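PDB 5H3G: acyl-CoA-binding domain-containing protein 1 from Oryza sativa Japonica Group, which binds medium- and long-chain acyl-CoA esters with high affinity, binds phosphatidic acid and phosphatidylcholine in vitro, and may take part in phospholipid biosynthesis. Local coordinates for residues G42-A47 / A62-E67. Sequence-based numbering, arbitrary orientation.
Sequences GDVNTA and AWKAVE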
loop_
_atom_site.group_PDB
_atom_site.type_symbol
_atom_site.label_atom_id
_atom_site.label_comp_id
_atom_site.label_asym_id
_atom_site.label_seq_id
_atom_site.Cartn_x
_atom_site.Cartn_y
_atom_site.Cartn_z
ATOM N N GLY A 42 -3.817 6.149 -9.097
ATOM C CA GLY A 42 -4.877 7.073 -8.721
ATOM C C GLY A 42 -6.155 6.382 -8.276
ATOM O O GLY A 42 -6.161 5.223 -7.846
ATOM N N ASP A 43 -7.261 7.121 -8.391
ATOM C CA ASP A 43 -8.528 6.684 -7.820
ATOM C C ASP A 43 -8.982 5.371 -8.432
ATOM O O ASP A 43 -8.865 5.159 -9.644
ATOM C CB ASP A 43 -9.627 7.723 -8.060
ATOM C CG ASP A 43 -9.505 8.948 -7.168
ATOM O OD1 ASP A 43 -8.699 8.938 -6.220
ATOM O OD2 ASP A 43 -10.237 9.937 -7.424
ATOM N N VAL A 44 -9.564 4.513 -7.593
ATOM C CA VAL A 44 -10.140 3.272 -8.096
ATOM C C VAL A 44 -11.219 3.593 -9.114
ATOM O O VAL A 44 -12.079 4.453 -8.891
ATOM C CB VAL A 44 -10.669 2.406 -6.942
ATOM C CG1 VAL A 44 -11.744 3.134 -6.147
ATOM C CG2 VAL A 44 -11.194 1.083 -7.477
ATOM N N ASN A 45 -11.159 2.905 -10.252
ATOM C CA ASN A 45 -11.978 3.180 -11.426
ATOM C C ASN A 45 -12.864 1.990 -11.780
ATOM O O ASN A 45 -13.101 1.716 -12.957
ATOM C CB ASN A 45 -11.091 3.548 -12.614
ATOM C CG ASN A 45 -10.112 2.434 -12.979
ATOM O OD1 ASN A 45 -9.533 1.785 -12.104
ATOM N ND2 ASN A 45 -9.943 2.197 -14.277
ATOM N N THR A 46 -13.343 1.264 -10.774
ATOM C CA THR A 46 -14.252 0.147 -10.977
ATOM C C THR A 46 -15.292 0.143 -9.868
ATOM O O THR A 46 -15.158 0.835 -8.855
ATOM C CB THR A 46 -13.517 -1.200 -11.017
ATOM O OG1 THR A 46 -12.583 -1.283 -9.933
ATOM C CG2 THR A 46 -12.781 -1.370 -12.324
ATOM N N ALA A 47 -16.349 -0.633 -10.078
ATOM C CA ALA A 47 -17.385 -0.772 -9.070
ATOM C C ALA A 47 -16.983 -1.830 -8.053
ATOM O O ALA A 47 -16.228 -2.756 -8.356
ATOM C CB ALA A 47 -18.723 -1.144 -9.711
ATOM N N ALA A 62 -9.788 -1.698 0.144
ATOM C CA ALA A 62 -8.616 -1.002 0.656
ATOM C C ALA A 62 -8.232 0.151 -0.257
ATOM O O ALA A 62 -7.775 1.201 0.206
ATOM C CB ALA A 62 -7.448 -1.982 0.806
ATOM N N TRP A 63 -8.403 -0.032 -1.563
ATOM C CA TRP A 63 -8.069 1.012 -2.522
ATOM C C TRP A 63 -9.110 2.126 -2.478
ATOM O O TRP A 63 -8.768 3.313 -2.435
ATOM C CB TRP A 63 -7.966 0.369 -3.907
ATOM C CG TRP A 63 -7.535 1.221 -5.038
ATOM C CD1 TRP A 63 -7.074 2.504 -4.998
ATOM C CD2 TRP A 63 -7.511 0.825 -6.412
ATOM N NE1 TRP A 63 -6.780 2.937 -6.277
ATOM C CE2 TRP A 63 -7.040 1.920 -7.158
ATOM C CE3 TRP A 63 -7.846 -0.354 -7.080
ATOM C CZ2 TRP A 63 -6.899 1.867 -8.545
ATOM C CZ3 TRP A 63 -7.715 -0.399 -8.456
ATOM C CH2 TRP A 63 -7.244 0.700 -9.169
ATOM N N LYS A 64 -10.387 1.753 -2.454
ATOM C CA LYS A 64 -11.464 2.734 -2.316
ATOM C C LYS A 64 -11.262 3.619 -1.088
ATOM O O LYS A 64 -11.563 4.824 -1.114
ATOM C CB LYS A 64 -12.803 1.998 -2.247
ATOM C CG LYS A 64 -14.033 2.878 -2.049
ATOM C CD LYS A 64 -14.227 3.863 -3.176
ATOM C CE LYS A 64 -15.555 4.605 -3.021
ATOM N NZ LYS A 64 -15.860 5.490 -4.190
ATOM N N ALA A 65 -10.721 3.044 -0.013
ATOM C CA ALA A 65 -10.601 3.765 1.246
ATOM C C ALA A 65 -9.638 4.943 1.174
ATOM O O ALA A 65 -9.739 5.857 2.002
ATOM C CB ALA A 65 -10.165 2.813 2.359
ATOM N N VAL A 66 -8.708 4.955 0.227
ATOM C CA VAL A 66 -7.756 6.052 0.117
ATOM C C VAL A 66 -8.046 6.906 -1.115
ATOM O O VAL A 66 -7.191 7.669 -1.560
ATOM C CB VAL A 66 -6.308 5.537 0.134
ATOM C CG1 VAL A 66 -5.966 5.004 1.514
ATOM C CG2 VAL A 66 -6.127 4.416 -0.913
ATOM N N GLU A 67 -9.249 6.778 -1.672
ATOM C CA GLU A 67 -9.651 7.612 -2.795
ATOM C C GLU A 67 -9.503 9.093 -2.455
ATOM O O GLU A 67 -9.758 9.514 -1.322
ATOM C CB GLU A 67 -11.098 7.310 -3.181
ATOM C CG GLU A 67 -11.518 7.961 -4.489
ATOM C CD GLU A 67 -12.803 7.390 -5.061
ATOM O OE1 GLU A 67 -13.643 6.900 -4.287
ATOM O OE2 GLU A 67 -12.972 7.435 -6.299
HETATM O O HOH W 1 -9.284 5.025 -4.717
#
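Val44 sits on one face of the Trp63 indole, its CB 3.6 Å from the centroid of the five-membered ring and only 14° off the normal, a CH-pi contact. With CG2 anti to the backbone N (CG1 at chi1 60°), one methyl reaches over the six-membered ring, CG2 lying 3.7 Å from Trp63 CE3, while CG1 packs against CA and CD of Lys64. At the indole edge, Trp63 NE1 donates to Gly42 O over 2.8 Å; the carbonyl oxygen lies nearly in the ring plane, which restrains the rotation of the ring. A water joins the same two segments, accepting from Val44 N and donating to Trp63 O. One residue before Val44, the Asp43 side chain crosses that of Glu67 at about a right angle, OD1 approaching Glu67 CG at 3.4 Å. The two carboxylates come close as well, Asp43 OD2 lying 3.9 Å from Glu67 OE2. In this four-helix acyl-CoA-binding (ACB) fold, the contact pins the loop after helix 26-41 to helix 57-64 and the type I turn Lys64-Glu67. Gly42, the first residue to depart from helical torsions, has a positive phi (86°) where the chain leaves helix 26-41. An alanine in place of Trp63 would probably leave Gly42 O without its indole donor and open a gap beneath Val44. Trp63 also touches Lys37, Gln38 and Val41 of helix 26-41; Lys37 is probably an acyl-CoA-binding residue, as in relatives, so the indole lies close to the likely ligand site. Asp43 OD1 accepts hydrogen bonds from Gln38 NE2 and Gly68 N, which would probably ease the cost of bringing Asp43 near Glu67. The Glu67 carboxylate is itself held by Lys64, whose chain bends at chi2 and whose NZ meets the syn lone pair of Glu67 OE1 in a 2.6 Å salt bridge.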